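Local coordinates for protein aldehyde dehydrogenase (PDB 3K9D) that probably acts as an oxidoreductase on aldehyde or oxo groups, with NAD or NADP as the electron acceptor, at residues A[62-67]-A[301-306]; A[68-73]-A[244-249]; A[36-41]-A[163-168]; A[41-46]-A[156-161]; A[361-366]-A[390-395]. One frame throughout, in Å; residues are numbered along the deposited sequence.

Contact 1: residues A[62-67]-A[301-306]; sequences TGFGIW and AIVGKS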
# COMPACT_ATOMS: atom_id res chain seq x y z
N THR A 62 -24.68 18.95 -9.88
CA THR A 62 -23.48 19.61 -9.36
C THR A 62 -23.33 21.03 -9.89
O THR A 62 -22.76 21.91 -9.23
CB THR A 62 -22.18 18.84 -9.69
OG1 THR A 62 -22.01 18.75 -11.12
CG2 THR A 62 -22.20 17.43 -9.09
N GLY A 63 -23.82 21.25 -11.11
CA GLY A 63 -23.56 22.48 -11.85
C GLY A 63 -22.19 22.54 -12.51
O GLY A 63 -21.86 23.55 -13.14
N PHE A 64 -21.40 21.48 -12.37
CA PHE A 64 -20.05 21.45 -12.96
C PHE A 64 -20.10 20.93 -14.38
O PHE A 64 -20.96 20.13 -14.74
CB PHE A 64 -19.05 20.55 -12.19
CG PHE A 64 -18.90 20.86 -10.72
CD1 PHE A 64 -19.22 22.10 -10.18
CD2 PHE A 64 -18.37 19.88 -9.88
CE1 PHE A 64 -19.07 22.35 -8.82
CE2 PHE A 64 -18.21 20.13 -8.52
CZ PHE A 64 -18.56 21.36 -7.99
N GLY A 65 -19.14 21.39 -15.17
CA GLY A 65 -18.75 20.78 -16.42
C GLY A 65 -19.63 20.97 -17.63
O GLY A 65 -20.47 21.87 -17.68
N ILE A 66 -19.37 20.12 -18.62
CA ILE A 66 -20.04 20.17 -19.91
C ILE A 66 -20.69 18.80 -20.13
O ILE A 66 -20.04 17.76 -19.97
CB ILE A 66 -19.02 20.48 -21.04
CG1 ILE A 66 -18.40 21.86 -20.83
CG2 ILE A 66 -19.66 20.39 -22.43
CD1 ILE A 66 -17.14 22.13 -21.63
N TRP A 67 -21.99 18.80 -20.43
CA TRP A 67 -22.71 17.54 -20.67
C TRP A 67 -21.95 16.60 -21.61
O TRP A 67 -21.62 15.48 -21.20
CB TRP A 67 -24.14 17.83 -21.18
CG TRP A 67 -25.05 16.60 -21.35
CD1 TRP A 67 -24.79 15.30 -21.00
CD2 TRP A 67 -26.38 16.62 -21.88
NE1 TRP A 67 -25.87 14.50 -21.31
CE2 TRP A 67 -26.86 15.29 -21.85
CE3 TRP A 67 -27.21 17.62 -22.39
CZ2 TRP A 67 -28.13 14.94 -22.31
CZ3 TRP A 67 -28.47 17.28 -22.84
CH2 TRP A 67 -28.92 15.95 -22.80
N ALA A 301 -16.35 28.25 -5.97
CA ALA A 301 -17.29 28.88 -6.92
C ALA A 301 -16.83 28.81 -8.39
O ALA A 301 -17.64 28.96 -9.29
CB ALA A 301 -17.54 30.32 -6.51
N ILE A 302 -15.54 28.58 -8.60
CA ILE A 302 -14.95 28.53 -9.93
C ILE A 302 -14.95 27.13 -10.54
O ILE A 302 -14.78 26.99 -11.76
CB ILE A 302 -13.50 29.10 -9.94
CG1 ILE A 302 -12.54 28.21 -9.12
CG2 ILE A 302 -13.48 30.56 -9.45
CD1 ILE A 302 -11.05 28.41 -9.40
N VAL A 303 -15.14 26.11 -9.70
CA VAL A 303 -14.90 24.71 -10.07
C VAL A 303 -15.87 24.20 -11.13
O VAL A 303 -17.08 24.24 -10.94
CB VAL A 303 -14.91 23.78 -8.82
CG1 VAL A 303 -14.85 22.30 -9.22
CG2 VAL A 303 -13.74 24.12 -7.88
N GLY A 304 -15.30 23.75 -12.25
CA GLY A 304 -16.07 23.21 -13.37
C GLY A 304 -16.98 24.20 -14.09
O GLY A 304 -17.96 23.79 -14.74
N LYS A 305 -16.66 25.49 -13.98
CA LYS A 305 -17.51 26.53 -14.56
C LYS A 305 -16.89 27.11 -15.83
O LYS A 305 -15.68 27.06 -16.01
CB LYS A 305 -17.82 27.64 -13.55
CG LYS A 305 -18.54 27.19 -12.27
CD LYS A 305 -19.88 26.51 -12.55
CE LYS A 305 -20.86 26.72 -11.39
NZ LYS A 305 -22.24 26.28 -11.72
N SER A 306 -17.75 27.65 -16.69
CA SER A 306 -17.31 28.27 -17.92
C SER A 306 -16.47 29.54 -17.69
O SER A 306 -16.55 30.16 -16.62
CB SER A 306 -18.52 28.62 -18.76
OG SER A 306 -19.15 29.77 -18.23
O HOH W 1 -22.45 24.66 -8.93

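Contact 2: residues A[68-73]-A[244-249]; sequences QDKVIK and TFDNGT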
# COMPACT_ATOMS: atom_id res chain seq x y z
N GLN A 68 -21.62 17.06 -22.81
CA GLN A 68 -20.85 16.29 -23.81
C GLN A 68 -19.60 15.62 -23.23
O GLN A 68 -19.37 14.43 -23.44
CB GLN A 68 -20.45 17.19 -24.99
CG GLN A 68 -19.84 16.43 -26.20
CD GLN A 68 -19.50 17.32 -27.40
OE1 GLN A 68 -19.94 18.48 -27.48
NE2 GLN A 68 -18.72 16.79 -28.33
N ASP A 69 -18.80 16.40 -22.50
CA ASP A 69 -17.55 15.91 -21.90
C ASP A 69 -17.74 14.83 -20.83
O ASP A 69 -16.94 13.88 -20.77
CB ASP A 69 -16.72 17.08 -21.36
CG ASP A 69 -16.15 17.98 -22.49
OD1 ASP A 69 -16.20 17.59 -23.68
OD2 ASP A 69 -15.63 19.06 -22.18
N LYS A 70 -18.77 14.97 -20.01
CA LYS A 70 -19.14 13.95 -19.01
C LYS A 70 -19.62 12.63 -19.63
O LYS A 70 -19.49 11.57 -19.01
CB LYS A 70 -20.20 14.49 -18.05
CG LYS A 70 -19.67 15.17 -16.81
CD LYS A 70 -20.61 16.26 -16.33
CE LYS A 70 -20.51 16.48 -14.82
NZ LYS A 70 -19.07 16.64 -14.37
N VAL A 71 -20.19 12.70 -20.84
CA VAL A 71 -20.57 11.48 -21.60
C VAL A 71 -19.31 10.70 -21.98
O VAL A 71 -19.25 9.49 -21.78
CB VAL A 71 -21.45 11.78 -22.86
CG1 VAL A 71 -21.68 10.52 -23.70
CG2 VAL A 71 -22.78 12.37 -22.48
N ILE A 72 -18.31 11.41 -22.50
CA ILE A 72 -16.98 10.83 -22.80
C ILE A 72 -16.33 10.18 -21.55
O ILE A 72 -15.74 9.09 -21.64
CB ILE A 72 -16.05 11.91 -23.44
CG1 ILE A 72 -16.59 12.33 -24.82
CG2 ILE A 72 -14.61 11.40 -23.61
CD1 ILE A 72 -16.10 13.71 -25.25
N LYS A 73 -16.48 10.82 -20.39
CA LYS A 73 -15.91 10.30 -19.13
C LYS A 73 -16.63 9.04 -18.72
O LYS A 73 -16.02 8.12 -18.16
CB LYS A 73 -16.04 11.34 -18.03
CG LYS A 73 -15.13 12.53 -18.20
CD LYS A 73 -15.63 13.71 -17.38
CE LYS A 73 -15.35 13.50 -15.92
NZ LYS A 73 -15.70 14.70 -15.11
N THR A 244 -9.86 22.72 -21.10
CA THR A 244 -11.28 23.05 -21.27
C THR A 244 -12.22 21.84 -21.13
O THR A 244 -13.43 22.02 -21.05
CB THR A 244 -11.57 23.69 -22.66
OG1 THR A 244 -11.30 22.73 -23.68
CG2 THR A 244 -10.70 24.91 -22.89
N PHE A 245 -11.66 20.63 -21.11
CA PHE A 245 -12.45 19.41 -20.97
C PHE A 245 -13.23 19.36 -19.65
O PHE A 245 -12.63 19.30 -18.58
CB PHE A 245 -11.57 18.16 -21.10
CG PHE A 245 -12.35 16.88 -21.27
CD1 PHE A 245 -12.89 16.55 -22.51
CD2 PHE A 245 -12.56 16.02 -20.21
CE1 PHE A 245 -13.62 15.39 -22.69
CE2 PHE A 245 -13.30 14.85 -20.38
CZ PHE A 245 -13.82 14.54 -21.62
N ASP A 246 -14.56 19.39 -19.76
CA ASP A 246 -15.49 19.45 -18.63
C ASP A 246 -15.26 20.70 -17.76
O ASP A 246 -15.45 20.67 -16.54
CB ASP A 246 -15.42 18.15 -17.80
CG ASP A 246 -16.69 17.87 -17.02
OD1 ASP A 246 -17.78 17.97 -17.60
OD2 ASP A 246 -16.60 17.53 -15.81
N ASN A 247 -14.85 21.80 -18.41
CA ASN A 247 -14.36 23.02 -17.74
C ASN A 247 -13.28 22.77 -16.66
O ASN A 247 -13.30 23.40 -15.60
CB ASN A 247 -15.52 23.86 -17.15
CG ASN A 247 -16.60 24.19 -18.18
OD1 ASN A 247 -16.30 24.49 -19.33
ND2 ASN A 247 -17.85 24.16 -17.76
N GLY A 248 -12.36 21.84 -16.92
CA GLY A 248 -11.18 21.61 -16.06
C GLY A 248 -11.33 20.80 -14.78
O GLY A 248 -10.52 20.94 -13.85
N THR A 249 -12.35 19.94 -14.71
CA THR A 249 -12.61 19.14 -13.49
C THR A 249 -11.67 17.97 -13.21
O THR A 249 -11.63 17.46 -12.10
CB THR A 249 -14.03 18.53 -13.51
OG1 THR A 249 -14.20 17.83 -14.74
CG2 THR A 249 -15.09 19.61 -13.37
O HOH W 2 -14.41 21.49 -23.61

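Contact 3: residues A[36-41]-A[163-168]; sequences IDTIVK and EKAGCP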
# COMPACT_ATOMS: atom_id res chain seq x y z
N ILE A 36 -17.02 -14.12 -12.48
CA ILE A 36 -16.66 -12.71 -12.20
C ILE A 36 -16.70 -11.80 -13.45
O ILE A 36 -17.31 -10.71 -13.42
CB ILE A 36 -15.26 -12.60 -11.48
CG1 ILE A 36 -15.32 -13.16 -10.04
CG2 ILE A 36 -14.63 -11.17 -11.60
CD1 ILE A 36 -16.00 -12.29 -8.99
N ASP A 37 -16.06 -12.26 -14.53
CA ASP A 37 -15.90 -11.47 -15.76
C ASP A 37 -17.22 -11.22 -16.46
O ASP A 37 -17.39 -10.17 -17.10
CB ASP A 37 -14.90 -12.11 -16.72
CG ASP A 37 -13.47 -12.04 -16.21
OD1 ASP A 37 -13.20 -11.24 -15.28
OD2 ASP A 37 -12.60 -12.79 -16.74
N THR A 38 -18.14 -12.18 -16.34
CA THR A 38 -19.53 -12.03 -16.77
C THR A 38 -20.24 -10.86 -16.09
O THR A 38 -20.93 -10.09 -16.75
CB THR A 38 -20.31 -13.36 -16.55
OG1 THR A 38 -19.82 -14.35 -17.47
CG2 THR A 38 -21.81 -13.19 -16.79
N ILE A 39 -20.06 -10.72 -14.79
CA ILE A 39 -20.62 -9.61 -14.02
C ILE A 39 -19.97 -8.28 -14.40
O ILE A 39 -20.67 -7.29 -14.61
CB ILE A 39 -20.48 -9.87 -12.50
CG1 ILE A 39 -21.34 -11.05 -12.08
CG2 ILE A 39 -20.82 -8.61 -11.68
CD1 ILE A 39 -20.77 -11.83 -10.89
N VAL A 40 -18.64 -8.27 -14.49
CA VAL A 40 -17.83 -7.11 -14.91
C VAL A 40 -18.33 -6.54 -16.27
O VAL A 40 -18.54 -5.34 -16.40
CB VAL A 40 -16.33 -7.50 -14.99
CG1 VAL A 40 -15.50 -6.50 -15.81
CG2 VAL A 40 -15.74 -7.65 -13.58
N LYS A 41 -18.53 -7.44 -17.24
CA LYS A 41 -19.04 -7.07 -18.57
C LYS A 41 -20.44 -6.48 -18.50
O LYS A 41 -20.75 -5.52 -19.22
CB LYS A 41 -18.96 -8.30 -19.50
CG LYS A 41 -19.90 -8.33 -20.73
CD LYS A 41 -19.33 -7.64 -21.94
CE LYS A 41 -19.70 -8.39 -23.22
NZ LYS A 41 -21.16 -8.35 -23.53
N GLU A 163 -26.36 -7.86 -10.78
CA GLU A 163 -27.21 -8.88 -10.14
C GLU A 163 -27.90 -9.80 -11.13
O GLU A 163 -28.04 -11.00 -10.87
CB GLU A 163 -28.21 -8.24 -9.18
CG GLU A 163 -27.55 -7.71 -7.91
CD GLU A 163 -28.37 -6.64 -7.21
OE1 GLU A 163 -29.60 -6.63 -7.38
OE2 GLU A 163 -27.79 -5.82 -6.47
N LYS A 164 -28.31 -9.24 -12.27
CA LYS A 164 -28.89 -10.01 -13.38
C LYS A 164 -27.86 -10.96 -14.01
O LYS A 164 -28.20 -12.04 -14.50
CB LYS A 164 -29.49 -9.03 -14.43
CG LYS A 164 -30.25 -9.69 -15.57
CD LYS A 164 -31.09 -8.70 -16.35
CE LYS A 164 -31.97 -9.43 -17.36
NZ LYS A 164 -33.01 -8.56 -17.98
N ALA A 165 -26.60 -10.53 -13.99
CA ALA A 165 -25.47 -11.34 -14.45
C ALA A 165 -24.96 -12.38 -13.43
O ALA A 165 -24.05 -13.15 -13.73
CB ALA A 165 -24.32 -10.42 -14.84
N GLY A 166 -25.53 -12.38 -12.22
CA GLY A 166 -25.17 -13.37 -11.20
C GLY A 166 -24.62 -12.84 -9.88
O GLY A 166 -24.49 -13.60 -8.91
N CYS A 167 -24.29 -11.55 -9.83
CA CYS A 167 -23.73 -10.92 -8.65
C CYS A 167 -24.68 -10.94 -7.44
O CYS A 167 -25.87 -10.67 -7.58
CB CYS A 167 -23.32 -9.49 -8.97
SG CYS A 167 -22.38 -8.64 -7.71
N PRO A 168 -24.15 -11.26 -6.24
CA PRO A 168 -24.93 -11.21 -5.01
C PRO A 168 -25.41 -9.79 -4.71
O PRO A 168 -24.67 -8.84 -4.95
CB PRO A 168 -23.91 -11.61 -3.93
CG PRO A 168 -22.83 -12.29 -4.66
CD PRO A 168 -22.76 -11.71 -6.00

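Contact 4: residues A[41-46]-A[156-161]; sequences KAIADA and RIISEA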
# COMPACT_ATOMS: atom_id res chain seq x y z
N LYS A 41 -18.53 -7.44 -17.24
CA LYS A 41 -19.04 -7.07 -18.57
C LYS A 41 -20.44 -6.48 -18.50
O LYS A 41 -20.75 -5.52 -19.22
CB LYS A 41 -18.96 -8.30 -19.50
CG LYS A 41 -19.90 -8.33 -20.73
CD LYS A 41 -19.33 -7.64 -21.94
CE LYS A 41 -19.70 -8.39 -23.22
NZ LYS A 41 -21.16 -8.35 -23.53
N ALA A 42 -21.29 -7.02 -17.62
CA ALA A 42 -22.65 -6.51 -17.42
C ALA A 42 -22.65 -5.10 -16.81
O ALA A 42 -23.52 -4.29 -17.14
CB ALA A 42 -23.43 -7.44 -16.55
N ILE A 43 -21.69 -4.84 -15.93
CA ILE A 43 -21.52 -3.52 -15.31
C ILE A 43 -21.07 -2.51 -16.37
O ILE A 43 -21.61 -1.38 -16.45
CB ILE A 43 -20.50 -3.57 -14.11
CG1 ILE A 43 -21.09 -4.40 -12.97
CG2 ILE A 43 -20.14 -2.18 -13.61
CD1 ILE A 43 -20.07 -4.91 -11.91
N ALA A 44 -20.10 -2.93 -17.18
CA ALA A 44 -19.56 -2.10 -18.24
C ALA A 44 -20.63 -1.75 -19.27
O ALA A 44 -20.74 -0.60 -19.69
CB ALA A 44 -18.39 -2.79 -18.91
N ASP A 45 -21.43 -2.73 -19.64
CA ASP A 45 -22.50 -2.51 -20.58
C ASP A 45 -23.54 -1.57 -20.03
O ASP A 45 -23.90 -0.65 -20.70
CB ASP A 45 -23.12 -3.81 -21.03
CG ASP A 45 -22.25 -4.56 -21.95
OD1 ASP A 45 -21.30 -4.03 -22.46
OD2 ASP A 45 -22.53 -5.72 -22.15
N ALA A 46 -23.99 -1.79 -18.81
CA ALA A 46 -24.97 -0.90 -18.16
C ALA A 46 -24.47 0.53 -17.99
O ALA A 46 -25.23 1.48 -18.20
CB ALA A 46 -25.41 -1.47 -16.84
N ARG A 156 -27.55 2.32 -8.61
CA ARG A 156 -28.77 1.56 -8.90
C ARG A 156 -28.70 0.81 -10.24
O ARG A 156 -29.03 -0.38 -10.31
CB ARG A 156 -29.99 2.48 -8.88
CG ARG A 156 -31.34 1.73 -8.80
CD ARG A 156 -32.51 2.61 -9.18
NE ARG A 156 -32.45 3.04 -10.58
CZ ARG A 156 -32.94 2.36 -11.62
NH1 ARG A 156 -33.54 1.18 -11.43
NH2 ARG A 156 -32.83 2.85 -12.85
N ILE A 157 -28.25 1.52 -11.28
CA ILE A 157 -28.18 0.98 -12.65
C ILE A 157 -27.17 -0.16 -12.82
O ILE A 157 -27.52 -1.22 -13.34
CB ILE A 157 -27.93 2.10 -13.71
CG1 ILE A 157 -29.22 2.91 -13.94
CG2 ILE A 157 -27.44 1.53 -15.05
CD1 ILE A 157 -29.02 4.16 -14.79
N ILE A 158 -25.94 0.03 -12.37
CA ILE A 158 -24.90 -0.98 -12.60
C ILE A 158 -25.06 -2.20 -11.68
O ILE A 158 -24.61 -3.30 -12.02
CB ILE A 158 -23.46 -0.37 -12.58
CG1 ILE A 158 -23.06 0.07 -11.18
CG2 ILE A 158 -23.34 0.78 -13.63
CD1 ILE A 158 -21.73 0.80 -11.11
N SER A 159 -25.73 -1.98 -10.54
CA SER A 159 -26.01 -2.97 -9.52
C SER A 159 -27.02 -3.99 -10.03
O SER A 159 -26.83 -5.19 -9.90
CB SER A 159 -26.60 -2.28 -8.28
OG SER A 159 -26.24 -2.94 -7.08
N GLU A 160 -28.10 -3.49 -10.63
CA GLU A 160 -29.13 -4.33 -11.21
C GLU A 160 -28.61 -5.19 -12.36
O GLU A 160 -29.00 -6.35 -12.46
CB GLU A 160 -30.33 -3.49 -11.65
CG GLU A 160 -31.19 -2.99 -10.49
CD GLU A 160 -32.24 -1.96 -10.91
OE1 GLU A 160 -32.78 -1.28 -10.02
OE2 GLU A 160 -32.52 -1.83 -12.13
N ALA A 161 -27.73 -4.65 -13.19
CA ALA A 161 -27.17 -5.41 -14.33
C ALA A 161 -26.18 -6.45 -13.82
O ALA A 161 -26.14 -7.57 -14.33
CB ALA A 161 -26.50 -4.50 -15.30

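Contact 5: residues A[361-366]-A[390-395]; sequences LSMDIL and LKKPVS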
# COMPACT_ATOMS: atom_id res chain seq x y z
N LEU A 361 12.02 25.51 -11.93
CA LEU A 361 10.75 26.16 -11.68
C LEU A 361 9.66 25.11 -11.47
O LEU A 361 8.89 25.22 -10.52
CB LEU A 361 10.37 27.12 -12.81
CG LEU A 361 8.96 27.70 -12.79
CD1 LEU A 361 8.72 28.60 -11.59
CD2 LEU A 361 8.73 28.45 -14.06
N SER A 362 9.62 24.11 -12.34
CA SER A 362 8.58 23.05 -12.25
C SER A 362 8.65 22.32 -10.91
O SER A 362 7.63 22.13 -10.26
CB SER A 362 8.71 22.05 -13.39
OG SER A 362 8.46 22.66 -14.65
N MET A 363 9.87 21.95 -10.49
CA MET A 363 10.10 21.33 -9.17
C MET A 363 9.62 22.23 -8.02
O MET A 363 8.97 21.74 -7.09
CB MET A 363 11.58 20.96 -8.96
CG MET A 363 12.11 19.89 -9.92
SD MET A 363 13.79 19.27 -9.61
CE MET A 363 14.74 20.77 -9.63
N ASP A 364 9.90 23.53 -8.12
CA ASP A 364 9.47 24.55 -7.12
C ASP A 364 7.94 24.67 -7.01
O ASP A 364 7.40 24.77 -5.90
CB ASP A 364 10.07 25.93 -7.47
CG ASP A 364 10.18 26.85 -6.26
OD1 ASP A 364 10.11 26.36 -5.11
OD2 ASP A 364 10.36 28.08 -6.44
N ILE A 365 7.28 24.66 -8.16
CA ILE A 365 5.82 24.60 -8.26
C ILE A 365 5.31 23.36 -7.55
O ILE A 365 4.50 23.45 -6.63
CB ILE A 365 5.33 24.56 -9.75
CG1 ILE A 365 5.45 25.93 -10.42
CG2 ILE A 365 3.88 24.11 -9.85
CD1 ILE A 365 5.35 25.85 -11.93
N LEU A 366 5.81 22.20 -7.99
CA LEU A 366 5.34 20.92 -7.50
C LEU A 366 5.60 20.71 -6.01
O LEU A 366 4.72 20.22 -5.31
CB LEU A 366 5.92 19.77 -8.33
CG LEU A 366 5.41 19.65 -9.78
CD1 LEU A 366 6.33 18.77 -10.57
CD2 LEU A 366 3.97 19.12 -9.84
N LEU A 390 13.61 11.53 -15.01
CA LEU A 390 14.41 11.07 -13.88
C LEU A 390 14.34 12.00 -12.66
O LEU A 390 14.78 11.65 -11.58
CB LEU A 390 15.87 10.89 -14.33
CG LEU A 390 16.22 9.73 -15.27
CD1 LEU A 390 17.58 9.94 -15.89
CD2 LEU A 390 16.20 8.42 -14.50
N LYS A 391 13.77 13.19 -12.84
CA LYS A 391 13.93 14.24 -11.85
C LYS A 391 12.67 14.92 -11.34
O LYS A 391 12.61 15.29 -10.16
CB LYS A 391 14.94 15.29 -12.36
CG LYS A 391 16.37 14.86 -12.17
CD LYS A 391 17.36 15.96 -12.55
CE LYS A 391 18.78 15.55 -12.20
NZ LYS A 391 19.26 14.32 -12.91
N LYS A 392 11.67 15.09 -12.20
CA LYS A 392 10.42 15.79 -11.81
C LYS A 392 9.64 14.97 -10.79
O LYS A 392 9.33 13.80 -11.05
CB LYS A 392 9.53 16.10 -13.03
CG LYS A 392 10.16 16.96 -14.15
CD LYS A 392 10.42 18.40 -13.74
CE LYS A 392 11.87 18.62 -13.31
NZ LYS A 392 12.93 18.30 -14.31
N PRO A 393 9.30 15.57 -9.63
CA PRO A 393 8.67 14.78 -8.56
C PRO A 393 7.18 14.51 -8.81
O PRO A 393 6.31 15.06 -8.14
CB PRO A 393 8.90 15.62 -7.31
CG PRO A 393 8.96 17.07 -7.83
CD PRO A 393 9.48 16.99 -9.25
N VAL A 394 6.90 13.66 -9.80
CA VAL A 394 5.52 13.28 -10.16
C VAL A 394 5.45 11.78 -10.33
O VAL A 394 6.47 11.12 -10.41
CB VAL A 394 5.01 13.97 -11.47
CG1 VAL A 394 4.92 15.49 -11.30
CG2 VAL A 394 5.86 13.59 -12.68
N SER A 395 4.23 11.24 -10.39
CA SER A 395 4.04 9.82 -10.64
C SER A 395 3.67 9.53 -12.09
O SER A 395 3.84 8.41 -12.57
CB SER A 395 2.97 9.26 -9.72
OG SER A 395 3.35 9.46 -8.37

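Contact 1: residues A[62-67]-A[301-306]
Phe64 and Gly304 bring two largely irregular segments together, with their CA atoms 4.4 Å apart. The N-H of Gly65 meets the O of Gly304 at 2.7 Å, almost straight at 166° and along a lone pair in the carbonyl plane. Gly304 O also accepts from Asn247 ND2, so two donors hold this buried carbonyl. Gly304 has no side chain, which lets its backbone lie close against Phe64 and Gly65.

The Phe64 ring lies against Val303. Methyl CG1 of Val303 sits over the centre of one ring face, 4.0 Å from the centroid, as a CH-pi contact. Its first torsion puts CG1 anti to the backbone N (chi1 172°). On the opposite face lies CB of Thr62, offset toward the rim. The O of Val303 comes within 3.1 Å of Phe64 CD1, so the ring meets backbone as well as methyl.

Residues 302-305 form a type II beta turn, with Gly304 at its third position. The facing segment is the short link between helices 51-62 and 67-85. At its start, Thr62 OG1 accepts from Phe64 N at 3.1 Å, an ST turn, and Gly63 leaves the helix with positive phi.

Lys305 begins by pointing away from this link, but its chain bends back at chi2. NZ donates a hydrogen bond to Gly63 O at 3.1 Å, from above the carbonyl plane. A water takes a hydrogen bond weakly from the same NZ and donates one to Thr62 O at 2.8 Å.

Contact 2: residues A[68-73]-A[244-249]
Asp69 and Phe245 lie against each other because of where chi1 places each CG. In Asp69, CG lies beside the backbone N (chi1 -69°). In Phe245 it is anti to the N (chi1 -167°). The two side chains run alongside, pointing opposite ways. The carboxylate stacks on the ring with only 20° between the planes. Asp69 CB sits over the same face, 3.9 Å from the centroid and offset toward the rim, as a CH-pi contact. The ring also meets helix backbone, with CZ 3.3 Å from Asp69 O. Ile72 CB lies at the ring edge, in plane, and Ile72 CG2 touches CZ.

Asp69 OD2 accepts from Asp246 N at 2.7 Å, on its anti side, with the donor somewhat out of the carboxylate plane. A water also donates to this oxygen, and to Thr244 O.

Asp246 OD2 is gripped by three donors. Lys70 NZ approaches on the syn lone pair at 3.0 Å. Thr249 OG1 donates to the anti lone pair at 2.6 Å. Lys73 NZ comes from above the carboxylate plane at 3.1 Å. The two lysines and the aspartate form a buried salt-bridge network, which probably favours an ionised Asp246. Lys73 NZ has a further hydrogen bond to Asn120 OD1.

Asp246 OD1 turns to Ile66 N, close to the start of helix 67-85. That helix packs on helix 51-62 through Lys70 and Val71. The facing loop runs from helix 232-243 to strand 256-260, and Phe245 also packs on Leu452 of the second subunit.

Contact 3: residues A[36-41]-A[163-168]
Ile39 packs against Ala165 and Cys167 in an apolar contact, with their side chains meeting at methyl and methylene groups. Ile39 CG2 is anti to the backbone N and rests 3.8 Å from Cys167 CB. Ile39 CG1 lies 4.1 Å from Ala165 CB. Both branches of the isoleucine reach Cys167, and CG1 also meets Ala165. Ala165 CB points into the helix surface and also lies 3.9 Å from Ile39 CA. It is on this small methyl that helix and turn come close, with the CA atoms of Ile39 and Ala165 5.2 Å apart.

Other contacts are between side chains and backbone. Ile39 CD1 reaches past the alanine and lies 3.7 Å from Cys167 N, over the turn itself. In Thr38, chi1 -69° sets OG1 beside the backbone N, which leaves CG2 anti to it. This CG2 faces Ala165 O at 3.8 Å. The hydroxyl of Thr38 is turned to its own helix, where it bonds to Gln34 O.

Hydrogen bonding here belongs to each segment separately. Val40 N and Lys41 N bond to Ile36 O and Asp37 O within the helix. Gly166 N bonds back to Glu163 O at 3.2 Å.

Beyond the pair, Ile39 also packs on Ile133 of helix 121-134, and Pro168 lies on helix 6-28. The turn at Gly166, with positive phi and two bonds back into the last helical turn, is a Schellman motif. It closes helix 148-164, and helix 33-49 packs across that C-terminal end.

Contact 4: residues A[41-46]-A[156-161]
Ala46 and Ala161 face each other with CB atoms 3.6 Å apart. They lie in a helix-helix packing of the aldehyde dehydrogenase fold. Helix 148-164 is the link of a beta-alpha-beta unit, joining parallel strands 138-143 and 172-174, and helix 33-49 packs on it. The two short segments run roughly antiparallel, at 143°, and their axes come within 8.2 Å. Alanines make such closeness possible. Ala42, Ala46 and Ala161 all point their CB atoms at the other helix.

Larger side chains lie beside these alanines. Ile43 and Ile158 both leave their helices to the side and cross obliquely. Ile43 CG2, anti to the backbone N, touches Ile158 CB at 3.9 Å. Ile158 has CG1 between its backbone N and carbonyl carbon (chi1 69°), which leaves CG2 beside the N, where it lies 4.0 Å from Ile43 O. This buried pair is backed by Thr129 of helix 121-134, which touches both isoleucines. Further on, Ile157 CG2 reaches Ala46 CB at 4.0 Å.

Within the helices Lys41 pairs with Asp45 and, by a weak hydrogen bond, Arg156 with Glu160. The alanine methyls also press on backbone: Ala161 CB lies 3.5 Å from Ala42 O, and Ala42 CB lies 3.5 Å from Ala161 O.

Contact 5: residues A[361-366]-A[390-395]
Pro393 supplies the one ring of this contact. Leu366 meets it at CD and CG, Met363 at CD. Leu366 CD1 lies 3.9 Å from Pro393 CD, and the leucine slants across the proline. Leu366 CB comes to 4.1 Å from Pro393 CG. Met363 CG touches Pro393 CD at 4.0 Å, its chain running at about a right angle to the proline. Two side chains one helical turn apart thus share one ring carbon.

Leu366 goes on to Val394. Its CD1 meets Val394 CG1 at 3.6 Å, and its CD2 meets the same methyl. The first torsion of Val394 (chi1 -64°) places CG1 beside the backbone N.

Lys392 contributes its aliphatic chain, bent at three successive torsions. Its CE lies 3.6 Å from Met363 CG, and its CD lies 4.0 Å from Ser362 CB. Its charged end makes a cation-pi contact with Phe388. Ser362 OG is turned back to Ala358 O of its own helix.

Pro393 is the centre of an inverse gamma turn, closed by Val394 N to Lys392 O at 2.7 Å. Val394 O bonds to Arg443 of the second subunit, so this segment also lies at the dimer contact. Leu366, Lys392 and Val394 all rest on Leu375 of strand 374-378. Helix 382-391 joins that strand to its parallel neighbour 396-399 in a beta-alpha-beta crossover of the parallel sheet.

Overall arrangement
Contacts 1 and 2 adjoin, with centres 9 Å apart. Contact 2 is nested within the chain loop closed by contact 1. Contact 1 joins the link between helices 51-62 and 67-85 to the loop before helix 307-313. Contact 2 joins helix 67-85 to the loop before strand 256-260. Contacts 3 and 4 have centres 8 Å apart. They join the same helices, 33-49 and 148-164, and touch at Ala42 and Ala165. Along the chain this pair alternates with contacts 1 and 2. Contact 5 comes last, its centre about 40 Å from that of contact 4, across the chain's centre. It belongs to the parallel sheet, whereas helix 148-164 belongs to the mixed one. Contacts 2 and 5 also touch the second subunit.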